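Binding domain (Hc) of Paraclostridial Mosquitocidal Protein 1 (Paraclostridium bifermentans, PDB 6HOX) probably directs a botulinum-like neurotoxin that specifically targets Anopheles mosquitoes to host nerve cells, as its receptor-binding domain. Local coordinates at residues Asn116-Asp119 with Trp123-Ser126; Val133-Asp138 with Ile143-Thr148; Cys179-Tyr182 with Lys187-Ser190. One frame throughout, in Å; residues are numbered along the deposited sequence.

Contact 1 (Asn116-Asp119 with Trp123-Ser126); sequences NNMD and WKIS
Asn-117 and Trp-123 form an antiparallel hydrogen-bonded pair in which Asn-117 N donates to Trp-123 O at 2.8 Å and Trp-123 N to Asn-117 O at 3.1 Å, while the short strands run at 144° to each other. The same pair meets through its side chains. Asn-117 CB sits over one face of the indole, displaced toward its rim and 3.9 Å from the centroid of the five-membered ring, a CH-pi contact. Trp-123 CG stands between its own backbone N and carbonyl carbon (chi1 60°), which lays the indole against Asn-117 CB. Beyond CB the amide is steeply inclined to the indole, the planes 68° apart. Its OD1 accepts from Lys-77 NZ, an anchor outside the hairpin for this buried group. Strands 116-118 and 122-128 form this hairpin in an antiparallel sheet of the jelly-roll-like, lectin-type N-terminal half of the receptor-binding domain, and Asn-116 is also backbone-bonded to Ile-206. The buried face carries the indole, which also meets Phe-83 edge-to-face. On the opposite face Asn-116 pairs with Lys-124, and their side chains run alongside each other, Asn-116 ND2 lying 3.5 Å from Lys-124 CE. Asp-113 ties both polar ends together: one carboxylate oxygen takes the Asn-116 amide and the other forms a salt bridge with Lys-124 NZ. The amide oxygen, Asn-116 OD1, closes an Asx turn by accepting from Met-118 N at 2.8 Å, the donor lying above the carbonyl plane. Met-118 CB reaches to 4.0 Å from Lys-124 CE, against the lysine's aliphatic part.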
ATOM      1  N   ASN A 116      -7.645  18.772  -9.895  1.00 22.96           N
ATOM      2  CA  ASN A 116      -8.536  19.361 -10.878  1.00 23.70           C
ATOM      3  C   ASN A 116      -7.776  20.453 -11.632  1.00 24.56           C
ATOM      4  O   ASN A 116      -7.231  21.366 -11.021  1.00 23.75           O
ATOM      5  CB  ASN A 116      -9.832  19.826 -10.213  1.00 23.32           C
ATOM      6  CG  ASN A 116     -10.779  20.482 -11.190  1.00 25.71           C
ATOM      7  OD1 ASN A 116     -10.354  21.284 -12.006  1.00 26.41           O
ATOM      8  ND2 ASN A 116     -12.055  20.151 -11.119  1.00 27.07           N
ATOM      9  N   ASN A 117      -7.655  20.270 -12.956  1.00 25.52           N
ATOM     10  CA  ASN A 117      -7.222  21.324 -13.867  1.00 25.21           C
ATOM     11  C   ASN A 117      -8.223  21.395 -15.026  1.00 24.51           C
ATOM     12  O   ASN A 117      -7.846  21.325 -16.201  1.00 26.06           O
ATOM     13  CB  ASN A 117      -5.798  21.138 -14.399  1.00 25.08           C
ATOM     14  CG  ASN A 117      -5.326  22.341 -15.193  1.00 26.51           C
ATOM     15  OD1 ASN A 117      -4.712  22.205 -16.253  1.00 26.78           O
ATOM     16  ND2 ASN A 117      -5.653  23.532 -14.719  1.00 25.06           N
ATOM     17  N   MET A 118      -9.497  21.540 -14.664  1.00 24.04           N
ATOM     18  CA  MET A 118     -10.614  21.570 -15.587  1.00 26.21           C
ATOM     19  C   MET A 118     -11.367  22.894 -15.422  1.00 26.98           C
ATOM     20  O   MET A 118     -11.823  23.225 -14.328  1.00 26.61           O
ATOM     21  CB  MET A 118     -11.578  20.424 -15.286  1.00 26.80           C
ATOM     22  CG  MET A 118     -12.701  20.298 -16.284  1.00 26.74           C
ATOM     23  SD  MET A 118     -12.112  19.629 -17.834  1.00 26.92           S
ATOM     24  CE  MET A 118     -12.033  17.884 -17.407  1.00 25.47           C
ATOM     25  N   ASP A 119     -11.466  23.670 -16.500  1.00 28.77           N
ATOM     26  CA  ASP A 119     -12.410  24.801 -16.522  1.00 28.21           C
ATOM     27  C   ASP A 119     -13.470  24.458 -17.576  1.00 28.48           C
ATOM     28  O   ASP A 119     -14.343  23.603 -17.301  1.00 28.91           O
ATOM     29  CB  ASP A 119     -11.682  26.152 -16.590  1.00 28.06           C
ATOM     30  CG  ASP A 119     -10.672  26.343 -17.708  1.00 29.98           C
ATOM     31  OD1 ASP A 119      -9.601  26.950 -17.441  1.00 29.65           O
ATOM     32  OD2 ASP A 119     -11.001  25.965 -18.867  1.00 31.73           O
ATOM     33  N   TRP A 123      -8.101  18.674 -17.698  1.00 22.95           N
ATOM     34  CA  TRP A 123      -8.060  17.334 -17.141  1.00 24.60           C
ATOM     35  C   TRP A 123      -8.416  17.359 -15.651  1.00 24.58           C
ATOM     36  O   TRP A 123      -8.343  18.411 -14.981  1.00 24.40           O
ATOM     37  CB  TRP A 123      -6.690  16.684 -17.397  1.00 25.17           C
ATOM     38  CG  TRP A 123      -5.530  17.411 -16.798  1.00 25.99           C
ATOM     39  CD1 TRP A 123      -4.697  18.280 -17.435  1.00 28.31           C
ATOM     40  CD2 TRP A 123      -5.056  17.325 -15.440  1.00 24.39           C
ATOM     41  NE1 TRP A 123      -3.762  18.767 -16.563  1.00 29.25           N
ATOM     42  CE2 TRP A 123      -3.944  18.188 -15.337  1.00 27.30           C
ATOM     43  CE3 TRP A 123      -5.467  16.624 -14.304  1.00 22.74           C
ATOM     44  CZ2 TRP A 123      -3.238  18.365 -14.144  1.00 25.94           C
ATOM     45  CZ3 TRP A 123      -4.764  16.793 -13.128  1.00 24.60           C
ATOM     46  CH2 TRP A 123      -3.668  17.651 -13.052  1.00 24.33           C
ATOM     47  N   LYS A 124      -8.831  16.195 -15.140  1.00 25.43           N
ATOM     48  CA  LYS A 124      -8.956  16.003 -13.715  1.00 24.85           C
ATOM     49  C   LYS A 124      -8.749  14.538 -13.337  1.00 24.35           C
ATOM     50  O   LYS A 124      -8.912  13.627 -14.140  1.00 25.29           O
ATOM     51  CB  LYS A 124     -10.316  16.476 -13.214  1.00 26.42           C
ATOM     52  CG  LYS A 124     -11.514  15.741 -13.781  1.00 28.08           C
ATOM     53  CD  LYS A 124     -12.779  16.043 -13.008  1.00 29.64           C
ATOM     54  CE  LYS A 124     -13.216  17.482 -13.143  1.00 27.82           C
ATOM     55  NZ  LYS A 124     -14.485  17.722 -12.427  1.00 28.08           N
ATOM     56  N   ILE A 125      -8.397  14.355 -12.066  1.00 23.90           N
ATOM     57  CA  ILE A 125      -8.285  13.068 -11.389  1.00 23.10           C
ATOM     58  C   ILE A 125      -9.365  13.062 -10.307  1.00 23.86           C
ATOM     59  O   ILE A 125      -9.395  13.977  -9.463  1.00 22.34           O
ATOM     60  CB  ILE A 125      -6.879  12.877 -10.796  1.00 22.04           C
ATOM     61  CG1 ILE A 125      -5.805  12.796 -11.877  1.00 23.41           C
ATOM     62  CG2 ILE A 125      -6.830  11.656  -9.898  1.00 23.49           C
ATOM     63  CD1 ILE A 125      -4.396  13.115 -11.392  1.00 23.34           C
ATOM     64  N   SER A 126     -10.254  12.058 -10.378  1.00 23.76           N
ATOM     65  CA  SER A 126     -11.410  11.910  -9.514  1.00 24.45           C
ATOM     66  C   SER A 126     -11.452  10.514  -8.893  1.00 24.77           C
ATOM     67  O   SER A 126     -10.771   9.597  -9.331  1.00 24.56           O
ATOM     68  CB  SER A 126     -12.688  12.193 -10.263  1.00 26.13           C
ATOM     69  OG  SER A 126     -12.656  13.515 -10.765  1.00 28.42           O
TER

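Contact 2 (Val133-Asp138 with Ile143-Thr148); sequences VWRMKD and IIDIIT
Strands 131-137 and 143-147 form a regular antiparallel hairpin of the five-stranded sheet, their segments nearly exactly opposed at 174°. Trp-134 with Ile-146 and Met-136 with Ile-144 are the hydrogen-bonded pairs; the bond from Met-136 N to Ile-144 O is 2.8 Å long and almost straight at 176°. Between them Arg-135 faces Asp-145 in a non-hydrogen-bonded pair, and the two side chains extend side by side. They form a salt bridge in which the guanidinium grips a single carboxylate oxygen side-on, Arg-135 NE (3.0 Å) and NH2 (2.9 Å) both donating to Asp-145 OD2. That oxygen lies in the guanidinium plane, whereas the carboxylate is turned nearly perpendicular to it; NE meets the anti lone pair of OD2, and NH2 approaches from above the carboxylate plane. Arg-135 NH2 has a second acidic partner in Glu-111. Ile-143 CG2 touches Arg-135 CD at 4.0 Å, and Val-133 packs on Ile-147 further along this face. On the other face Met-136 CE touches Ile-144 CG2 at 3.7 Å. There Trp-134, Met-136 and Ile-146 pack on Cys-179 of strand 178-183 in the facing sheet, as expected of two antiparallel sheets packed in a lectin-like beta sandwich.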
ATOM      1  N   VAL A 133     -10.718   7.874 -11.541  1.00 22.86           N
ATOM      2  CA  VAL A 133     -11.098   8.426 -12.838  1.00 23.97           C
ATOM      3  C   VAL A 133     -10.016   9.404 -13.287  1.00 23.58           C
ATOM      4  O   VAL A 133      -9.661  10.311 -12.518  1.00 25.68           O
ATOM      5  CB  VAL A 133     -12.442   9.173 -12.767  1.00 25.28           C
ATOM      6  CG1 VAL A 133     -12.809   9.789 -14.115  1.00 25.71           C
ATOM      7  CG2 VAL A 133     -13.547   8.250 -12.271  1.00 26.73           C
ATOM      8  N   TRP A 134      -9.541   9.210 -14.518  1.00 20.78           N
ATOM      9  CA  TRP A 134      -8.780  10.172 -15.287  1.00 23.02           C
ATOM     10  C   TRP A 134      -9.682  10.664 -16.417  1.00 22.97           C
ATOM     11  O   TRP A 134     -10.244   9.852 -17.157  1.00 23.20           O
ATOM     12  CB  TRP A 134      -7.475   9.560 -15.828  1.00 23.58           C
ATOM     13  CG  TRP A 134      -6.811  10.382 -16.884  1.00 25.60           C
ATOM     14  CD1 TRP A 134      -6.772  10.122 -18.227  1.00 25.94           C
ATOM     15  CD2 TRP A 134      -6.106  11.620 -16.694  1.00 26.51           C
ATOM     16  NE1 TRP A 134      -6.067  11.100 -18.874  1.00 26.83           N
ATOM     17  CE2 TRP A 134      -5.649  12.031 -17.960  1.00 27.25           C
ATOM     18  CE3 TRP A 134      -5.780  12.391 -15.576  1.00 28.47           C
ATOM     19  CZ2 TRP A 134      -4.906  13.194 -18.139  1.00 29.19           C
ATOM     20  CZ3 TRP A 134      -5.054  13.544 -15.749  1.00 28.99           C
ATOM     21  CH2 TRP A 134      -4.633  13.944 -17.018  1.00 30.68           C
ATOM     22  N   ARG A 135      -9.839  11.979 -16.536  1.00 22.24           N
ATOM     23  CA  ARG A 135     -10.653  12.513 -17.611  1.00 24.83           C
ATOM     24  C   ARG A 135      -9.948  13.709 -18.255  1.00 26.20           C
ATOM     25  O   ARG A 135      -9.375  14.561 -17.544  1.00 24.69           O
ATOM     26  CB  ARG A 135     -12.045  12.907 -17.112  1.00 26.12           C
ATOM     27  CG  ARG A 135     -12.859  13.633 -18.181  1.00 30.44           C
ATOM     28  CD  ARG A 135     -14.306  13.908 -17.830  1.00 31.65           C
ATOM     29  NE  ARG A 135     -15.005  12.658 -17.554  1.00 33.80           N
ATOM     30  CZ  ARG A 135     -15.346  12.249 -16.336  1.00 32.59           C
ATOM     31  NH1 ARG A 135     -15.387  13.121 -15.342  1.00 32.36           N
ATOM     32  NH2 ARG A 135     -15.637  10.974 -16.125  1.00 32.17           N
ATOM     33  N   MET A 136      -9.996  13.731 -19.595  1.00 25.23           N
ATOM     34  CA  MET A 136      -9.589  14.839 -20.447  1.00 25.92           C
ATOM     35  C   MET A 136     -10.815  15.359 -21.216  1.00 27.63           C
ATOM     36  O   MET A 136     -11.644  14.567 -21.689  1.00 25.85           O
ATOM     37  CB  MET A 136      -8.520  14.382 -21.446  1.00 26.92           C
ATOM     38  CG  MET A 136      -7.180  14.091 -20.782  1.00 28.46           C
ATOM     39  SD  MET A 136      -5.965  13.356 -21.887  1.00 31.67           S
ATOM     40  CE  MET A 136      -6.805  11.833 -22.252  1.00 28.43           C
ATOM     41  N   LYS A 137     -10.939  16.688 -21.308  1.00 27.47           N
ATOM     42  CA  LYS A 137     -11.960  17.326 -22.132  1.00 28.43           C
ATOM     43  C   LYS A 137     -11.315  18.469 -22.918  1.00 27.48           C
ATOM     44  O   LYS A 137     -10.639  19.309 -22.353  1.00 26.90           O
ATOM     45  CB  LYS A 137     -13.121  17.824 -21.270  1.00 30.29           C
ATOM     46  CG  LYS A 137     -14.297  18.384 -22.056  1.00 32.90           C
ATOM     47  CD  LYS A 137     -15.062  19.463 -21.340  1.00 37.04           C
ATOM     48  CE  LYS A 137     -16.110  18.958 -20.380  1.00 38.20           C
ATOM     49  NZ  LYS A 137     -16.968  20.085 -19.946  1.00 41.03           N
ATOM     50  N   ASP A 138     -11.510  18.476 -24.237  1.00 26.14           N
ATOM     51  CA  ASP A 138     -10.880  19.479 -25.080  1.00 27.77           C
ATOM     52  C   ASP A 138     -11.868  20.640 -25.291  1.00 27.44           C
ATOM     53  O   ASP A 138     -12.981  20.645 -24.771  1.00 25.57           O
ATOM     54  CB  ASP A 138     -10.321  18.837 -26.358  1.00 28.36           C
ATOM     55  CG  ASP A 138     -11.344  18.531 -27.421  1.00 27.98           C
ATOM     56  OD1 ASP A 138     -12.538  18.858 -27.192  1.00 28.47           O
ATOM     57  OD2 ASP A 138     -10.931  17.961 -28.475  1.00 29.25           O
ATOM     58  N   ILE A 143     -14.633  14.313 -24.964  1.00 27.51           N
ATOM     59  CA  ILE A 143     -14.280  13.759 -23.665  1.00 27.84           C
ATOM     60  C   ILE A 143     -13.632  12.382 -23.848  1.00 29.62           C
ATOM     61  O   ILE A 143     -14.111  11.573 -24.636  1.00 27.86           O
ATOM     62  CB  ILE A 143     -15.517  13.691 -22.756  1.00 29.23           C
ATOM     63  CG1 ILE A 143     -15.945  15.098 -22.325  1.00 31.34           C
ATOM     64  CG2 ILE A 143     -15.247  12.772 -21.567  1.00 31.35           C
ATOM     65  CD1 ILE A 143     -17.295  15.169 -21.635  1.00 33.26           C
ATOM     66  N   ILE A 144     -12.534  12.151 -23.118  1.00 30.81           N
ATOM     67  CA  ILE A 144     -11.929  10.834 -22.946  1.00 32.21           C
ATOM     68  C   ILE A 144     -11.653  10.643 -21.456  1.00 32.75           C
ATOM     69  O   ILE A 144     -11.068  11.500 -20.820  1.00 33.65           O
ATOM     70  CB  ILE A 144     -10.679  10.701 -23.835  1.00 36.22           C
ATOM     71  CG1 ILE A 144     -11.111  10.330 -25.257  1.00 37.30           C
ATOM     72  CG2 ILE A 144      -9.678   9.697 -23.272  1.00 38.39           C
ATOM     73  CD1 ILE A 144     -10.068  10.575 -26.292  1.00 42.13           C
ATOM     74  N   ASP A 145     -12.125   9.524 -20.905  1.00 32.74           N
ATOM     75  CA  ASP A 145     -11.834   9.192 -19.548  1.00 31.43           C
ATOM     76  C   ASP A 145     -11.434   7.712 -19.429  1.00 30.98           C
ATOM     77  O   ASP A 145     -11.744   6.868 -20.291  1.00 26.07           O
ATOM     78  CB  ASP A 145     -12.982   9.603 -18.615  1.00 33.96           C
ATOM     79  CG  ASP A 145     -14.359   9.256 -19.126  1.00 37.94           C
ATOM     80  OD1 ASP A 145     -14.467   8.244 -19.832  1.00 41.65           O
ATOM     81  OD2 ASP A 145     -15.309  10.005 -18.812  1.00 38.49           O
ATOM     82  N   ILE A 146     -10.667   7.436 -18.367  1.00 27.26           N
ATOM     83  CA  ILE A 146     -10.397   6.109 -17.914  1.00 28.04           C
ATOM     84  C   ILE A 146     -11.026   6.012 -16.520  1.00 29.84           C
ATOM     85  O   ILE A 146     -10.791   6.855 -15.654  1.00 28.40           O
ATOM     86  CB  ILE A 146      -8.885   5.802 -17.947  1.00 25.89           C
ATOM     87  CG1 ILE A 146      -8.344   5.885 -19.374  1.00 26.52           C
ATOM     88  CG2 ILE A 146      -8.582   4.445 -17.313  1.00 27.82           C
ATOM     89  CD1 ILE A 146      -6.844   5.785 -19.489  1.00 26.08           C
ATOM     90  N   ILE A 147     -11.900   5.029 -16.346  1.00 28.28           N
ATOM     91  CA  ILE A 147     -12.497   4.756 -15.073  1.00 31.65           C
ATOM     92  C   ILE A 147     -12.071   3.333 -14.710  1.00 33.84           C
ATOM     93  O   ILE A 147     -12.461   2.403 -15.392  1.00 35.22           O
ATOM     94  CB  ILE A 147     -14.026   4.962 -15.146  1.00 32.93           C
ATOM     95  CG1 ILE A 147     -14.355   6.392 -15.585  1.00 33.00           C
ATOM     96  CG2 ILE A 147     -14.688   4.612 -13.817  1.00 34.97           C
ATOM     97  CD1 ILE A 147     -15.794   6.636 -15.962  1.00 34.26           C
ATOM     98  N   THR A 148     -11.203   3.176 -13.702  1.00 32.20           N
ATOM     99  CA  THR A 148     -10.773   1.829 -13.332  1.00 34.69           C
ATOM    100  C   THR A 148     -12.024   1.065 -12.858  1.00 33.55           C
ATOM    101  O   THR A 148     -12.947   1.666 -12.313  1.00 31.97           O
ATOM    102  CB  THR A 148      -9.632   1.844 -12.308  1.00 31.92           C
ATOM    103  OG1 THR A 148     -10.148   2.401 -11.104  1.00 30.52           O
ATOM    104  CG2 THR A 148      -8.423   2.627 -12.772  1.00 34.82           C
TER

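Contact 3 (Cys179-Tyr182 with Lys187-Ser190); sequences CTLY and KIDS
A classic beta bulge breaks the pairing here: Ile-188 and Asp-189 both face Leu-181, shifting the register by one residue before Tyr-182 meets Lys-187. Leu-181 O lies at its centre, taking a firm bond from Ile-188 N at 2.8 Å and a weak one from Asp-189 N at 3.4 Å. Leu-181 N answers with a nearly linear bond to Asp-189 O (2.9 Å, 175°). Inside the second strand, Asp-189 OD1 accepts from Ser-190 N, the donor standing above the carboxylate plane. The extra residue, Ile-188, turns its CB toward the partner strand, where it packs against Leu-181 CD2 at 4.0 Å. On the face carrying Thr-180 and Tyr-182, the lysine chain runs across both residues. Tyr-182 CE2 touches Lys-187 CB at 3.7 Å, and Thr-180 CG2 lies only 3.5 Å from Lys-187 CD, a tight carbon contact. Lys-187 CG is anti to the backbone N (chi1 -174°), which carries the chain over the threonine methyl before a bend at chi3 leads the ammonium group away toward Glu-233, a long and weak ion pair. Strand 178-183 is joined on its other edge to strand 167-174 through backbone bonds of Thr-180 and Tyr-182. Leu-181 lies on the opposite face, where its side chain and that of Cys-179 touch Ile-146 of strand 143-147, and Cys-179 also meets Trp-134 and Met-136 of strand 131-137.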
ATOM      1  N   CYS A 179      -3.716   7.708 -24.320  1.00 29.17           N
ATOM      2  CA  CYS A 179      -3.641   7.935 -22.923  1.00 30.34           C
ATOM      3  C   CYS A 179      -3.572   6.572 -22.222  1.00 27.66           C
ATOM      4  O   CYS A 179      -4.389   5.713 -22.545  1.00 28.58           O
ATOM      5  CB  CYS A 179      -4.909   8.642 -22.487  1.00 32.15           C
ATOM      6  SG  CYS A 179      -4.816   9.041 -20.747  1.00 43.05           S
ATOM      7  N   THR A 180      -2.627   6.379 -21.291  1.00 25.99           N
ATOM      8  CA  THR A 180      -2.438   5.059 -20.626  1.00 26.72           C
ATOM      9  C   THR A 180      -2.356   5.241 -19.107  1.00 25.93           C
ATOM     10  O   THR A 180      -1.687   6.158 -18.637  1.00 25.26           O
ATOM     11  CB  THR A 180      -1.190   4.338 -21.151  1.00 26.74           C
ATOM     12  OG1 THR A 180      -1.327   4.215 -22.565  1.00 28.53           O
ATOM     13  CG2 THR A 180      -0.992   2.968 -20.539  1.00 28.84           C
ATOM     14  N   LEU A 181      -3.043   4.358 -18.363  1.00 26.31           N
ATOM     15  CA  LEU A 181      -3.057   4.386 -16.906  1.00 25.90           C
ATOM     16  C   LEU A 181      -2.438   3.104 -16.334  1.00 24.38           C
ATOM     17  O   LEU A 181      -2.743   1.996 -16.784  1.00 23.80           O
ATOM     18  CB  LEU A 181      -4.480   4.567 -16.381  1.00 27.17           C
ATOM     19  CG  LEU A 181      -4.543   4.860 -14.874  1.00 28.96           C
ATOM     20  CD1 LEU A 181      -5.624   5.872 -14.541  1.00 32.62           C
ATOM     21  CD2 LEU A 181      -4.769   3.593 -14.070  1.00 28.46           C
ATOM     22  N   TYR A 182      -1.610   3.298 -15.299  1.00 24.50           N
ATOM     23  CA  TYR A 182      -0.846   2.258 -14.626  1.00 23.55           C
ATOM     24  C   TYR A 182      -1.143   2.318 -13.118  1.00 23.80           C
ATOM     25  O   TYR A 182      -1.289   3.406 -12.574  1.00 24.13           O
ATOM     26  CB  TYR A 182       0.660   2.476 -14.816  1.00 25.47           C
ATOM     27  CG  TYR A 182       1.185   2.456 -16.230  1.00 24.59           C
ATOM     28  CD1 TYR A 182       1.113   3.581 -17.031  1.00 24.78           C
ATOM     29  CD2 TYR A 182       1.812   1.333 -16.755  1.00 26.12           C
ATOM     30  CE1 TYR A 182       1.592   3.575 -18.333  1.00 26.86           C
ATOM     31  CE2 TYR A 182       2.306   1.315 -18.055  1.00 26.46           C
ATOM     32  CZ  TYR A 182       2.187   2.434 -18.856  1.00 25.79           C
ATOM     33  OH  TYR A 182       2.663   2.449 -20.143  1.00 25.08           O
ATOM     34  N   LYS A 187       0.289  -1.566 -16.444  1.00 26.75           N
ATOM     35  CA  LYS A 187      -0.708  -0.969 -17.309  1.00 29.28           C
ATOM     36  C   LYS A 187      -2.077  -1.612 -17.060  1.00 30.49           C
ATOM     37  O   LYS A 187      -2.206  -2.835 -17.045  1.00 32.73           O
ATOM     38  CB  LYS A 187      -0.285  -1.174 -18.760  1.00 31.85           C
ATOM     39  CG  LYS A 187      -1.169  -0.478 -19.778  1.00 33.25           C
ATOM     40  CD  LYS A 187      -0.527  -0.427 -21.134  1.00 35.64           C
ATOM     41  CE  LYS A 187      -0.212  -1.796 -21.687  1.00 36.31           C
ATOM     42  NZ  LYS A 187       0.105  -1.715 -23.130  1.00 39.56           N
ATOM     43  N   ILE A 188      -3.079  -0.761 -16.842  1.00 27.68           N
ATOM     44  CA  ILE A 188      -4.434  -1.132 -16.452  1.00 29.77           C
ATOM     45  C   ILE A 188      -5.384  -0.924 -17.633  1.00 27.31           C
ATOM     46  O   ILE A 188      -6.278  -1.715 -17.868  1.00 25.56           O
ATOM     47  CB  ILE A 188      -4.893  -0.263 -15.259  1.00 32.52           C
ATOM     48  CG1 ILE A 188      -3.994  -0.442 -14.043  1.00 37.72           C
ATOM     49  CG2 ILE A 188      -6.351  -0.512 -14.905  1.00 34.62           C
ATOM     50  CD1 ILE A 188      -3.809  -1.881 -13.634  1.00 38.36           C
ATOM     51  N   ASP A 189      -5.257   0.232 -18.277  1.00 26.65           N
ATOM     52  CA  ASP A 189      -6.193   0.648 -19.316  1.00 27.44           C
ATOM     53  C   ASP A 189      -5.516   1.674 -20.227  1.00 27.64           C
ATOM     54  O   ASP A 189      -4.481   2.275 -19.860  1.00 27.99           O
ATOM     55  CB  ASP A 189      -7.473   1.212 -18.695  1.00 27.05           C
ATOM     56  CG  ASP A 189      -8.707   1.061 -19.564  1.00 28.59           C
ATOM     57  OD1 ASP A 189      -8.568   0.623 -20.711  1.00 27.80           O
ATOM     58  OD2 ASP A 189      -9.789   1.399 -19.080  1.00 33.61           O
ATOM     59  N   SER A 190      -6.107   1.855 -21.414  1.00 27.81           N
ATOM     60  CA  SER A 190      -5.659   2.837 -22.357  1.00 30.84           C
ATOM     61  C   SER A 190      -6.799   3.222 -23.322  1.00 29.72           C
ATOM     62  O   SER A 190      -7.728   2.455 -23.571  1.00 30.72           O
ATOM     63  CB  SER A 190      -4.453   2.334 -23.089  1.00 30.67           C
ATOM     64  OG  SER A 190      -4.870   1.455 -24.094  1.00 36.61           O
TER

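Overall arrangement
Contacts 1 and 2 are successive hairpins of one five-stranded sheet, their centres about 9 Å apart. They join where strand 122-128 pairs with strand 131-137: Ser-126 O and Val-133 N lie 2.8 Å apart, a probable hydrogen bond, and Trp-123 CE3 packs on Trp-134 CZ3 at 3.4 Å. Contact 3 belongs to the other sheet of the lectin-like sandwich. Its centre is about 11 Å from that of contact 2, and the two meet face to face through side chains, with Met-136 CE 3.7 Å from Cys-179 CB and Ile-146 CG2 3.7 Å from Asp-189 CB. Contacts 1 and 3 do not touch; their centres are about 17 Å apart, with contact 2 bridging them.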